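Local coordinates for surface layer protein (Geobacillus stearothermophilus, PDB 2RA1) that forms the surface layer (S-layer) of the bacterial cell, its N-terminal part, to which this piece belongs, probably serving to attach that layer to cell-wall polymers, at residues 257-262 and 276-281; 264-269 and 299-304; 271-276 and 289-294; 293-298 and 321-326. All blocks are in the same frame, centred on the assembly; numbering follows the deposited sequence.

Contact 1: 257-262 and 276-281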
loop_
_atom_site.group_PDB
_atom_site.type_symbol
_atom_site.label_atom_id
_atom_site.label_comp_id
_atom_site.label_asym_id
_atom_site.label_seq_id
_atom_site.Cartn_x
_atom_site.Cartn_y
_atom_site.Cartn_z
ATOM N N ALA A 257 2.725 -35.525 8.879
ATOM C CA ALA A 257 1.272 -35.494 8.863
ATOM C C ALA A 257 0.678 -36.899 8.700
ATOM O O ALA A 257 -0.080 -37.155 7.760
ATOM C CB ALA A 257 0.782 -34.581 7.758
ATOM N N ILE A 258 1.015 -37.789 9.632
ATOM C CA ILE A 258 0.587 -39.181 9.591
ATOM C C ILE A 258 -0.296 -39.511 10.800
ATOM O O ILE A 258 -0.291 -38.768 11.787
ATOM C CB ILE A 258 1.812 -40.094 9.542
ATOM C CG1 ILE A 258 2.713 -39.836 10.749
ATOM C CG2 ILE A 258 2.605 -39.797 8.289
ATOM C CD1 ILE A 258 3.977 -40.666 10.764
ATOM N N PRO A 259 -1.071 -40.614 10.715
ATOM C CA PRO A 259 -2.052 -41.025 11.747
ATOM C C PRO A 259 -1.504 -41.053 13.169
ATOM O O PRO A 259 -2.215 -40.713 14.099
ATOM C CB PRO A 259 -2.421 -42.454 11.344
ATOM C CG PRO A 259 -2.167 -42.505 9.845
ATOM C CD PRO A 259 -1.029 -41.551 9.574
ATOM N N LYS A 260 -0.257 -41.463 13.339
ATOM C CA LYS A 260 0.255 -41.693 14.671
ATOM C C LYS A 260 0.378 -40.393 15.460
ATOM O O LYS A 260 0.437 -40.412 16.680
ATOM C CB LYS A 260 1.612 -42.404 14.609
ATOM C CG LYS A 260 2.790 -41.488 14.277
ATOM C CD LYS A 260 4.091 -42.109 14.736
ATOM C CE LYS A 260 5.269 -41.139 14.557
ATOM N NZ LYS A 260 5.257 -39.969 15.509
ATOM N N ASN A 261 0.435 -39.271 14.755
ATOM C CA ASN A 261 0.621 -37.973 15.382
ATOM C C ASN A 261 -0.700 -37.274 15.681
ATOM O O ASN A 261 -0.729 -36.079 15.994
ATOM C CB ASN A 261 1.492 -37.088 14.493
ATOM C CG ASN A 261 2.956 -37.473 14.545
ATOM O OD1 ASN A 261 3.449 -37.966 15.562
ATOM N ND2 ASN A 261 3.669 -37.238 13.447
ATOM N N PHE A 262 -1.791 -38.020 15.574
ATOM C CA PHE A 262 -3.119 -37.483 15.849
ATOM C C PHE A 262 -3.827 -38.337 16.887
ATOM O O PHE A 262 -3.843 -39.557 16.787
ATOM C CB PHE A 262 -3.979 -37.467 14.583
ATOM C CG PHE A 262 -3.572 -36.435 13.574
ATOM C CD1 PHE A 262 -2.550 -36.687 12.680
ATOM C CD2 PHE A 262 -4.232 -35.212 13.508
ATOM C CE1 PHE A 262 -2.180 -35.739 11.741
ATOM C CE2 PHE A 262 -3.880 -34.253 12.561
ATOM C CZ PHE A 262 -2.846 -34.515 11.679
ATOM N N LYS A 276 -7.281 -43.472 10.541
ATOM C CA LYS A 276 -6.942 -44.432 9.500
ATOM C C LYS A 276 -5.876 -43.894 8.545
ATOM O O LYS A 276 -4.910 -44.572 8.224
ATOM C CB LYS A 276 -8.198 -44.825 8.725
ATOM C CG LYS A 276 -7.925 -45.671 7.503
ATOM C CD LYS A 276 -9.208 -46.146 6.903
ATOM C CE LYS A 276 -8.963 -47.062 5.719
ATOM N NZ LYS A 276 -10.224 -47.767 5.329
ATOM N N SER A 277 -6.064 -42.664 8.099
ATOM C CA SER A 277 -5.205 -42.083 7.094
ATOM C C SER A 277 -5.176 -40.567 7.244
ATOM O O SER A 277 -6.120 -39.966 7.762
ATOM C CB SER A 277 -5.739 -42.445 5.705
ATOM O OG SER A 277 -7.082 -42.002 5.545
ATOM N N VAL A 278 -4.089 -39.957 6.785
ATOM C CA VAL A 278 -3.997 -38.508 6.679
ATOM C C VAL A 278 -3.689 -38.121 5.214
ATOM O O VAL A 278 -2.756 -38.648 4.600
ATOM C CB VAL A 278 -2.931 -37.944 7.651
ATOM C CG1 VAL A 278 -2.986 -36.416 7.705
ATOM C CG2 VAL A 278 -3.120 -38.520 9.041
ATOM N N GLU A 279 -4.498 -37.227 4.655
ATOM C CA GLU A 279 -4.329 -36.780 3.274
ATOM C C GLU A 279 -4.114 -35.277 3.255
ATOM O O GLU A 279 -5.052 -34.510 3.449
ATOM C CB GLU A 279 -5.565 -37.131 2.436
ATOM C CG GLU A 279 -5.793 -38.629 2.220
ATOM C CD GLU A 279 -7.269 -39.029 2.330
ATOM O OE1 GLU A 279 -7.911 -38.697 3.359
ATOM O OE2 GLU A 279 -7.781 -39.690 1.396
ATOM N N VAL A 280 -2.877 -34.856 3.019
ATOM C CA VAL A 280 -2.525 -33.437 3.108
ATOM C C VAL A 280 -2.805 -32.641 1.822
ATOM O O VAL A 280 -2.709 -33.173 0.708
ATOM C CB VAL A 280 -1.043 -33.273 3.484
ATOM C CG1 VAL A 280 -0.709 -31.799 3.747
ATOM C CG2 VAL A 280 -0.701 -34.147 4.700
ATOM N N SER A 281 -3.163 -31.367 1.984
ATOM C CA SER A 281 -3.240 -30.433 0.858
ATOM C C SER A 281 -1.861 -30.159 0.293
ATOM O O SER A 281 -0.971 -29.700 1.016
ATOM C CB SER A 281 -3.807 -29.089 1.310
ATOM O OG SER A 281 -5.207 -29.038 1.158
#
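CG2 of Val278 approaches the Phe262 ring obliquely, 4.0 Å from its CE1. In the plane of the same ring, at its edge, sits Ile258 O, a suitable neighbour because the rim hydrogens of an aromatic ring carry a slight positive charge. Val278 carries most of the contact, and its two methyls divide the work. With CG1 anti to the backbone N (chi1 -171°), that methyl is turned to Ala257; CB and CG1 are both modelled 3.0 Å from Ala257 O, so close that the exact spacing is doubtful. CG2 goes the other way, against the start of the 3-10 turn, 3.4 Å from Pro259 N and 3.7 Å from Pro259 CD. A beta-branched valine suits this place because it fills two directions without a long chain. A small residue suits Ala257, whose CB already lies 3.4 Å from CG2 of Val280. No hydrogen bond joins the two segments; the turn has its own bonds. Asn261 N bonds to Ile258 O and Phe262 N to Pro259 O, and the constrained ring of Pro259 fits the tight bend. Lys260 NZ reaches Asn261 OD1 at 2.7 Å, while ND2 of Asn261 bonds to Thr256 O. The turn leads into strand 262-266, the direct neighbour of strand 272-280 in the Ig-like sheet. Phe262 also touches Val289 on strand 286-291, and Val280 rests against Val252 and Lys254, earlier in the same loop as the turn.

Contact 2: 264-269 and 299-304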
loop_
_atom_site.group_PDB
_atom_site.type_symbol
_atom_site.label_atom_id
_atom_site.label_comp_id
_atom_site.label_asym_id
_atom_site.label_seq_id
_atom_site.Cartn_x
_atom_site.Cartn_y
_atom_site.Cartn_z
ATOM N N ILE A 264 -7.595 -38.683 19.013
ATOM C CA ILE A 264 -8.983 -38.258 18.985
ATOM C C ILE A 264 -9.710 -38.949 20.119
ATOM O O ILE A 264 -9.777 -40.190 20.173
ATOM C CB ILE A 264 -9.688 -38.616 17.647
ATOM C CG1 ILE A 264 -8.881 -38.132 16.443
ATOM C CG2 ILE A 264 -11.091 -38.035 17.600
ATOM C CD1 ILE A 264 -7.862 -39.114 15.969
ATOM N N THR A 265 -10.243 -38.142 21.028
ATOM C CA THR A 265 -10.967 -38.651 22.179
ATOM C C THR A 265 -12.366 -38.059 22.229
ATOM O O THR A 265 -12.554 -36.852 22.044
ATOM C CB THR A 265 -10.240 -38.306 23.490
ATOM O OG1 THR A 265 -8.886 -38.777 23.431
ATOM C CG2 THR A 265 -10.956 -38.946 24.674
ATOM N N LEU A 266 -13.352 -38.925 22.439
ATOM C CA LEU A 266 -14.680 -38.493 22.847
ATOM C C LEU A 266 -14.499 -37.690 24.119
ATOM O O LEU A 266 -14.172 -38.250 25.154
ATOM C CB LEU A 266 -15.561 -39.713 23.121
ATOM C CG LEU A 266 -16.982 -39.448 23.618
ATOM C CD1 LEU A 266 -17.627 -38.281 22.885
ATOM C CD2 LEU A 266 -17.823 -40.710 23.471
ATOM N N LYS A 267 -14.694 -36.380 24.032
ATOM C CA LYS A 267 -14.276 -35.473 25.093
ATOM C C LYS A 267 -14.807 -35.835 26.471
ATOM O O LYS A 267 -15.987 -36.161 26.627
ATOM C CB LYS A 267 -14.673 -34.041 24.760
ATOM C CG LYS A 267 -14.579 -33.112 25.955
ATOM C CD LYS A 267 -14.952 -31.696 25.561
ATOM C CE LYS A 267 -14.872 -30.732 26.734
ATOM N NZ LYS A 267 -14.531 -29.367 26.253
ATOM N N GLY A 268 -13.922 -35.777 27.465
ATOM C CA GLY A 268 -14.300 -36.008 28.849
ATOM C C GLY A 268 -14.568 -37.463 29.187
ATOM O O GLY A 268 -14.979 -37.794 30.295
ATOM N N THR A 269 -14.337 -38.344 28.228
ATOM C CA THR A 269 -14.456 -39.767 28.479
ATOM C C THR A 269 -13.142 -40.434 28.087
ATOM O O THR A 269 -12.157 -39.757 27.801
ATOM C CB THR A 269 -15.626 -40.370 27.699
ATOM O OG1 THR A 269 -15.180 -40.786 26.406
ATOM C CG2 THR A 269 -16.746 -39.330 27.551
ATOM N N LYS A 299 -21.887 -35.045 19.402
ATOM C CA LYS A 299 -20.778 -35.214 20.334
ATOM C C LYS A 299 -19.589 -34.319 20.023
ATOM O O LYS A 299 -19.355 -33.936 18.881
ATOM C CB LYS A 299 -20.327 -36.676 20.391
ATOM C CG LYS A 299 -21.313 -37.605 21.090
ATOM C CD LYS A 299 -21.461 -37.219 22.546
ATOM C CE LYS A 299 -22.876 -37.415 23.050
ATOM N NZ LYS A 299 -23.073 -36.729 24.371
ATOM N N THR A 300 -18.829 -33.998 21.064
ATOM C CA THR A 300 -17.651 -33.158 20.930
ATOM C C THR A 300 -16.408 -34.036 21.075
ATOM O O THR A 300 -16.381 -34.986 21.872
ATOM C CB THR A 300 -17.677 -32.012 21.971
ATOM O OG1 THR A 300 -18.807 -31.161 21.713
ATOM C CG2 THR A 300 -16.411 -31.184 21.903
ATOM N N TYR A 301 -15.391 -33.741 20.276
ATOM C CA TYR A 301 -14.209 -34.587 20.227
ATOM C C TYR A 301 -12.998 -33.734 20.419
ATOM O O TYR A 301 -12.936 -32.612 19.925
ATOM C CB TYR A 301 -14.125 -35.346 18.884
ATOM C CG TYR A 301 -15.149 -36.455 18.785
ATOM C CD1 TYR A 301 -16.457 -36.185 18.392
ATOM C CD2 TYR A 301 -14.824 -37.763 19.123
ATOM C CE1 TYR A 301 -17.409 -37.190 18.323
ATOM C CE2 TYR A 301 -15.772 -38.773 19.062
ATOM C CZ TYR A 301 -17.059 -38.481 18.662
ATOM O OH TYR A 301 -18.005 -39.485 18.607
ATOM N N THR A 302 -12.031 -34.251 21.159
ATOM C CA THR A 302 -10.788 -33.511 21.316
ATOM C C THR A 302 -9.618 -34.157 20.525
ATOM O O THR A 302 -9.333 -35.349 20.641
ATOM C CB THR A 302 -10.502 -33.149 22.820
ATOM O OG1 THR A 302 -9.099 -33.097 23.062
ATOM C CG2 THR A 302 -11.122 -34.154 23.747
ATOM N N VAL A 303 -8.986 -33.336 19.692
ATOM C CA VAL A 303 -7.904 -33.742 18.811
ATOM C C VAL A 303 -6.553 -33.229 19.296
ATOM O O VAL A 303 -6.253 -32.039 19.215
ATOM C CB VAL A 303 -8.121 -33.172 17.403
ATOM C CG1 VAL A 303 -7.001 -33.630 16.459
ATOM C CG2 VAL A 303 -9.531 -33.540 16.873
ATOM N N VAL A 304 -5.729 -34.140 19.782
ATOM C CA VAL A 304 -4.402 -33.794 20.238
ATOM C C VAL A 304 -3.353 -34.139 19.163
ATOM O O VAL A 304 -3.156 -35.309 18.822
ATOM C CB VAL A 304 -4.100 -34.501 21.600
ATOM C CG1 VAL A 304 -2.641 -34.388 21.977
ATOM C CG2 VAL A 304 -4.978 -33.918 22.700
HETATM O O HOH W 1 -7.364 -36.500 22.066
#
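Ile264 sends CG2 to the ring of Tyr301, 4.0 Å from its CD2, while its backbone stands opposite Val303 in a non-hydrogen-bonded antiparallel pair. Thr265 follows as the hydrogen-bonded partner of Thr302: Thr265 N reaches Thr302 O at 3.0 Å, and Thr302 N returns to Thr265 O at 2.8 Å. A water donates to Thr302 O and is hydrogen-bonded to Thr265 OG1 (3.1 Å), a water-mediated link beside the two backbone bonds. These bonds join strands 262-266 and 300-305, neighbours in the antiparallel sheet of the Ig-like domain, whose inner face here carries Ile264, Leu266 and Tyr301. At Leu266, CG is anti to the backbone N (chi1 178°), which brings CD1 over one face of the Tyr301 ring, 4.2 Å above its plane and offset to the rim. The same methyl touches CD of Lys299, and the phenol OH beyond bonds to Val296 N. Lys267 N continues the ladder to Thr300 O at 3.1 Å. The extended Lys267 chain runs beside Thr300, CD 4.0 Å from CG2 of Thr300, and carries NZ on to a salt bridge with Glu322. Gly268, with positive phi (74°), takes the third position of a type II turn, where glycine is at ease. Thr269 closes that turn by gripping Leu266 O twice, through its N and through OG1.

Contact 3: 271-276 and 289-294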
loop_
_atom_site.group_PDB
_atom_site.type_symbol
_atom_site.label_atom_id
_atom_site.label_comp_id
_atom_site.label_asym_id
_atom_site.label_seq_id
_atom_site.Cartn_x
_atom_site.Cartn_y
_atom_site.Cartn_z
ATOM N N THR A 271 -13.171 -42.953 25.732
ATOM C CA THR A 271 -13.402 -43.547 24.425
ATOM C C THR A 271 -12.512 -42.868 23.403
ATOM O O THR A 271 -12.614 -41.667 23.186
ATOM C CB THR A 271 -14.876 -43.431 23.990
ATOM O OG1 THR A 271 -15.724 -43.963 25.016
ATOM C CG2 THR A 271 -15.109 -44.199 22.708
ATOM N N LYS A 272 -11.635 -43.647 22.782
ATOM C CA LYS A 272 -10.669 -43.107 21.834
ATOM C C LYS A 272 -10.835 -43.700 20.450
ATOM O O LYS A 272 -10.968 -44.913 20.299
ATOM C CB LYS A 272 -9.241 -43.318 22.332
ATOM C CG LYS A 272 -8.814 -42.306 23.395
ATOM C CD LYS A 272 -7.296 -42.136 23.428
ATOM C CE LYS A 272 -6.882 -40.794 24.051
ATOM N NZ LYS A 272 -7.168 -40.699 25.512
ATOM N N LEU A 273 -10.818 -42.832 19.441
ATOM C CA LEU A 273 -11.036 -43.243 18.064
ATOM C C LEU A 273 -9.694 -43.401 17.360
ATOM O O LEU A 273 -8.730 -42.681 17.671
ATOM C CB LEU A 273 -11.892 -42.192 17.343
ATOM C CG LEU A 273 -13.377 -42.167 17.709
ATOM C CD1 LEU A 273 -13.636 -41.638 19.131
ATOM C CD2 LEU A 273 -14.156 -41.380 16.690
ATOM N N TYR A 274 -9.625 -44.328 16.407
ATOM C CA TYR A 274 -8.381 -44.552 15.674
ATOM C C TYR A 274 -8.366 -43.829 14.342
ATOM O O TYR A 274 -9.328 -43.902 13.579
ATOM C CB TYR A 274 -8.115 -46.037 15.453
ATOM C CG TYR A 274 -7.897 -46.832 16.719
ATOM C CD1 TYR A 274 -8.943 -47.566 17.289
ATOM C CD2 TYR A 274 -6.652 -46.866 17.338
ATOM C CE1 TYR A 274 -8.755 -48.312 18.445
ATOM C CE2 TYR A 274 -6.452 -47.608 18.507
ATOM C CZ TYR A 274 -7.515 -48.330 19.060
ATOM O OH TYR A 274 -7.341 -49.080 20.216
ATOM N N PRO A 275 -7.261 -43.118 14.060
ATOM C CA PRO A 275 -7.063 -42.471 12.760
ATOM C C PRO A 275 -6.692 -43.536 11.727
ATOM O O PRO A 275 -5.863 -44.406 12.012
ATOM C CB PRO A 275 -5.853 -41.548 12.998
ATOM C CG PRO A 275 -5.412 -41.761 14.393
ATOM C CD PRO A 275 -6.073 -43.008 14.915
ATOM N N LYS A 276 -7.281 -43.472 10.541
ATOM C CA LYS A 276 -6.942 -44.432 9.500
ATOM C C LYS A 276 -5.876 -43.894 8.545
ATOM O O LYS A 276 -4.910 -44.572 8.224
ATOM C CB LYS A 276 -8.198 -44.825 8.725
ATOM C CG LYS A 276 -7.925 -45.671 7.503
ATOM C CD LYS A 276 -9.208 -46.146 6.903
ATOM C CE LYS A 276 -8.963 -47.062 5.719
ATOM N NZ LYS A 276 -10.224 -47.767 5.329
ATOM N N VAL A 289 -8.248 -35.982 8.010
ATOM C CA VAL A 289 -7.976 -37.166 8.804
ATOM C C VAL A 289 -9.186 -38.111 8.795
ATOM O O VAL A 289 -10.296 -37.734 9.169
ATOM C CB VAL A 289 -7.574 -36.810 10.248
ATOM C CG1 VAL A 289 -7.438 -38.068 11.092
ATOM C CG2 VAL A 289 -6.268 -36.016 10.254
ATOM N N THR A 290 -8.957 -39.336 8.332
ATOM C CA THR A 290 -10.010 -40.321 8.230
ATOM C C THR A 290 -9.903 -41.281 9.427
ATOM O O THR A 290 -8.807 -41.705 9.811
ATOM C CB THR A 290 -9.919 -41.082 6.885
ATOM O OG1 THR A 290 -10.090 -40.158 5.801
ATOM C CG2 THR A 290 -10.982 -42.144 6.792
ATOM N N LEU A 291 -11.044 -41.599 10.025
ATOM C CA LEU A 291 -11.080 -42.458 11.197
ATOM C C LEU A 291 -11.574 -43.846 10.816
ATOM O O LEU A 291 -12.344 -43.992 9.871
ATOM C CB LEU A 291 -12.021 -41.863 12.233
ATOM C CG LEU A 291 -11.681 -40.429 12.615
ATOM C CD1 LEU A 291 -12.829 -39.781 13.424
ATOM C CD2 LEU A 291 -10.356 -40.422 13.394
ATOM N N TYR A 292 -11.107 -44.857 11.540
ATOM C CA TYR A 292 -11.703 -46.175 11.467
ATOM C C TYR A 292 -13.066 -46.117 12.136
ATOM O O TYR A 292 -14.034 -46.719 11.682
ATOM C CB TYR A 292 -10.826 -47.207 12.192
ATOM C CG TYR A 292 -9.650 -47.688 11.383
ATOM C CD1 TYR A 292 -8.345 -47.443 11.794
ATOM C CD2 TYR A 292 -9.843 -48.383 10.201
ATOM C CE1 TYR A 292 -7.264 -47.880 11.049
ATOM C CE2 TYR A 292 -8.771 -48.820 9.447
ATOM C CZ TYR A 292 -7.483 -48.568 9.868
ATOM O OH TYR A 292 -6.419 -49.013 9.110
ATOM N N ASP A 293 -13.127 -45.387 13.237
ATOM C CA ASP A 293 -14.312 -45.372 14.066
ATOM C C ASP A 293 -15.259 -44.272 13.629
ATOM O O ASP A 293 -14.883 -43.358 12.901
ATOM C CB ASP A 293 -13.914 -45.232 15.536
ATOM C CG ASP A 293 -12.984 -46.346 15.986
ATOM O OD1 ASP A 293 -11.847 -46.060 16.405
ATOM O OD2 ASP A 293 -13.379 -47.519 15.881
ATOM N N THR A 294 -16.502 -44.386 14.077
ATOM C CA THR A 294 -17.576 -43.526 13.624
ATOM C C THR A 294 -17.912 -42.455 14.660
ATOM O O THR A 294 -17.960 -42.724 15.865
ATOM C CB THR A 294 -18.829 -44.353 13.341
ATOM O OG1 THR A 294 -18.474 -45.468 12.512
ATOM C CG2 THR A 294 -19.881 -43.502 12.636
HETATM O O HOH W 2 -4.163 -47.354 8.824
#
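The beta hairpin of strands 272-280 and 286-291, within the Ig-like sheet, is joined here where Tyr274, Pro275 and Lys276 face the end of the second strand. Pro275 stands opposite Leu291 in a non-hydrogen-bonded pair, where a proline costs no bond across the hairpin. Lys276 and Ser277 both face Thr290 in a classic beta bulge; the bond from Lys276 N to Thr290 O is modelled so short that its length is doubtful. On the other side Tyr292 N donates to Tyr274 O at 2.9 Å. The following rung is made by a side chain: Asp293 OD1, through its anti lone pair, takes Tyr274 N at 2.8 Å and so stands in for a backbone carbonyl. Having CG anti to the carbonyl carbon (chi1 -58°) carries OD1 to that N-H, and CB packs 3.8 Å from CG of Leu273. The Tyr274 side chain runs beside that of Asp293, CD1 3.4 Å from OD1, with ring and carboxylate planes 50° apart. If Asp293 were an alanine, CB would stay, but Tyr274 N would probably lose its acceptor and the strands one tie. On the buried side, CD2 of Leu273 meets CD1 of Leu291 at 3.9 Å. On the outer side the extended Lys276 chain crosses the Tyr292 ring at about a right angle, its CB over the ring centre in a CH-pi contact, 3.8 Å from the centroid and 6° off the normal. Tyr274 CB lies at the edge of that ring, in its plane. One water donates to Lys276 O and sits 2.8 Å from Tyr292 OH.

Contact 4: 293-298 and 321-326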
loop_
_atom_site.group_PDB
_atom_site.type_symbol
_atom_site.label_atom_id
_atom_site.label_comp_id
_atom_site.label_asym_id
_atom_site.label_seq_id
_atom_site.Cartn_x
_atom_site.Cartn_y
_atom_site.Cartn_z
ATOM N N ASP A 293 -13.127 -45.387 13.237
ATOM C CA ASP A 293 -14.312 -45.372 14.066
ATOM C C ASP A 293 -15.259 -44.272 13.629
ATOM O O ASP A 293 -14.883 -43.358 12.901
ATOM C CB ASP A 293 -13.914 -45.232 15.536
ATOM C CG ASP A 293 -12.984 -46.346 15.986
ATOM O OD1 ASP A 293 -11.847 -46.060 16.405
ATOM O OD2 ASP A 293 -13.379 -47.519 15.881
ATOM N N THR A 294 -16.502 -44.386 14.077
ATOM C CA THR A 294 -17.576 -43.526 13.624
ATOM C C THR A 294 -17.912 -42.455 14.660
ATOM O O THR A 294 -17.960 -42.724 15.865
ATOM C CB THR A 294 -18.829 -44.353 13.341
ATOM O OG1 THR A 294 -18.474 -45.468 12.512
ATOM C CG2 THR A 294 -19.881 -43.502 12.636
ATOM N N LEU A 295 -18.136 -41.237 14.182
ATOM C CA LEU A 295 -18.443 -40.120 15.059
ATOM C C LEU A 295 -19.938 -40.076 15.362
ATOM O O LEU A 295 -20.770 -40.206 14.461
ATOM C CB LEU A 295 -17.988 -38.795 14.426
ATOM C CG LEU A 295 -16.519 -38.688 13.999
ATOM C CD1 LEU A 295 -16.307 -37.597 12.955
ATOM C CD2 LEU A 295 -15.636 -38.456 15.209
ATOM N N VAL A 296 -20.266 -39.875 16.637
ATOM C CA VAL A 296 -21.640 -39.772 17.100
ATOM C C VAL A 296 -22.207 -38.362 16.969
ATOM O O VAL A 296 -21.650 -37.388 17.484
ATOM C CB VAL A 296 -21.750 -40.230 18.571
ATOM C CG1 VAL A 296 -23.181 -40.131 19.065
ATOM C CG2 VAL A 296 -21.233 -41.646 18.703
ATOM N N ASP A 297 -23.337 -38.277 16.281
ATOM C CA ASP A 297 -24.088 -37.045 16.134
ATOM C C ASP A 297 -24.237 -36.338 17.482
ATOM O O ASP A 297 -24.641 -36.946 18.471
ATOM C CB ASP A 297 -25.460 -37.386 15.528
ATOM C CG ASP A 297 -26.287 -36.162 15.198
ATOM O OD1 ASP A 297 -27.457 -36.337 14.803
ATOM O OD2 ASP A 297 -25.775 -35.031 15.331
ATOM N N GLY A 298 -23.893 -35.053 17.509
ATOM C CA GLY A 298 -24.059 -34.218 18.688
ATOM C C GLY A 298 -22.954 -34.318 19.724
ATOM O O GLY A 298 -23.062 -33.741 20.804
ATOM N N ASN A 321 -7.241 -29.295 20.243
ATOM C CA ASN A 321 -8.255 -28.589 19.481
ATOM C C ASN A 321 -9.470 -29.482 19.353
ATOM O O ASN A 321 -9.339 -30.669 19.061
ATOM C CB ASN A 321 -7.722 -28.233 18.097
ATOM C CG ASN A 321 -6.346 -27.605 18.148
ATOM O OD1 ASN A 321 -5.409 -28.176 18.706
ATOM N ND2 ASN A 321 -6.214 -26.426 17.557
ATOM N N GLU A 322 -10.652 -28.927 19.589
ATOM C CA GLU A 322 -11.869 -29.729 19.513
ATOM C C GLU A 322 -12.787 -29.330 18.356
ATOM O O GLU A 322 -12.651 -28.261 17.752
ATOM C CB GLU A 322 -12.629 -29.763 20.857
ATOM C CG GLU A 322 -12.961 -28.402 21.478
ATOM C CD GLU A 322 -13.820 -28.508 22.750
ATOM O OE1 GLU A 322 -14.940 -27.933 22.755
ATOM O OE2 GLU A 322 -13.379 -29.156 23.735
ATOM N N PHE A 323 -13.693 -30.240 18.030
ATOM C CA PHE A 323 -14.780 -29.965 17.103
ATOM C C PHE A 323 -15.957 -30.775 17.612
ATOM O O PHE A 323 -15.790 -31.672 18.450
ATOM C CB PHE A 323 -14.417 -30.385 15.674
ATOM C CG PHE A 323 -14.239 -31.865 15.508
ATOM C CD1 PHE A 323 -15.341 -32.695 15.320
ATOM C CD2 PHE A 323 -12.976 -32.435 15.564
ATOM C CE1 PHE A 323 -15.182 -34.071 15.174
ATOM C CE2 PHE A 323 -12.808 -33.807 15.428
ATOM C CZ PHE A 323 -13.912 -34.630 15.229
ATOM N N THR A 324 -17.144 -30.445 17.119
ATOM C CA THR A 324 -18.370 -31.097 17.544
ATOM C C THR A 324 -19.013 -31.550 16.273
ATOM O O THR A 324 -19.082 -30.779 15.306
ATOM C CB THR A 324 -19.325 -30.106 18.265
ATOM O OG1 THR A 324 -18.656 -29.528 19.389
ATOM C CG2 THR A 324 -20.588 -30.811 18.764
ATOM N N TYR A 325 -19.456 -32.799 16.251
ATOM C CA TYR A 325 -20.078 -33.363 15.056
ATOM C C TYR A 325 -21.593 -33.214 15.111
ATOM O O TYR A 325 -22.231 -33.645 16.065
ATOM C CB TYR A 325 -19.682 -34.831 14.885
ATOM C CG TYR A 325 -20.404 -35.520 13.754
ATOM C CD1 TYR A 325 -20.338 -35.023 12.456
ATOM C CD2 TYR A 325 -21.150 -36.664 13.980
ATOM C CE1 TYR A 325 -21.003 -35.643 11.419
ATOM C CE2 TYR A 325 -21.823 -37.289 12.953
ATOM C CZ TYR A 325 -21.748 -36.777 11.678
ATOM O OH TYR A 325 -22.418 -37.406 10.664
ATOM N N ASN A 326 -22.160 -32.575 14.093
ATOM C CA ASN A 326 -23.606 -32.434 13.979
ATOM C C ASN A 326 -24.083 -32.842 12.597
ATOM O O ASN A 326 -23.698 -32.253 11.582
ATOM C CB ASN A 326 -24.039 -31.003 14.255
ATOM C CG ASN A 326 -23.808 -30.594 15.689
ATOM O OD1 ASN A 326 -24.359 -31.191 16.614
ATOM N ND2 ASN A 326 -22.979 -29.574 15.884
HETATM O O HOH W 3 -26.174 -32.929 16.699
#
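Leu295 supplies the apolar part, touching two aromatic residues. Its CD2 comes to the edge of the Phe323 ring, 4.2 Å from CZ, side chains crossing at about a right angle, while its CB lies 3.8 Å from CD2 of Tyr325. Phe323 has CG between the backbone N and the carbonyl carbon (chi1 66°), which carries the ring toward Leu295 and Phe244. Against the backbone, the Tyr325 ring packs by its edge: Val296 C lies in the ring plane, and Asp297 N is 3.6 Å from CD2. A large flat side chain suits this spot because its edge can fit against the Val296-Asp297 peptide. With Tyr325 cut back to an alanine, a gap would probably open beside Leu295 CB and that peptide, though the backbone bond from Gly298 would stay. This loop links strands 286-291 and 300-305 of the Ig-like domain, laid across the end of strand 319-324, the last of the antiparallel sheet. One direct hydrogen bond spans the two segments: Gly298 N donates to Tyr325 O at 2.6 Å, nearly along the C=O axis, with the glycine at a positive phi of 83° that other residues adopt less readily. A water bridges, donating to Asp297 OD2 and Asn326 OD1, both modelled at 2.5 Å, so short that the exact lengths are doubtful. The same OD2 accepts from Lys327 N.

In the fold
All four contacts lie in the Ig-like domain that follows the helical N-terminal part. From the N terminus, the turn at 257-262 opens contact 1, and strand 262-266 then opens contact 2. Segment 271-276 starts contact 3 before 276-281 closes contact 1, so contact 1 crosses both; it shares Lys276 with contact 3. Contact 3 closes its hairpin at 289-294, nested inside the longer loop that contact 2 closes at 299-304. Contact 4 begins on Asp293 and Thr294, where contact 3 ends, crosses contact 2, and closes last at 321-326. Together they tie strands 286-291, 272-280, 262-266, 300-305 and 319-324, sheet neighbours in that order, to the loops at their ends.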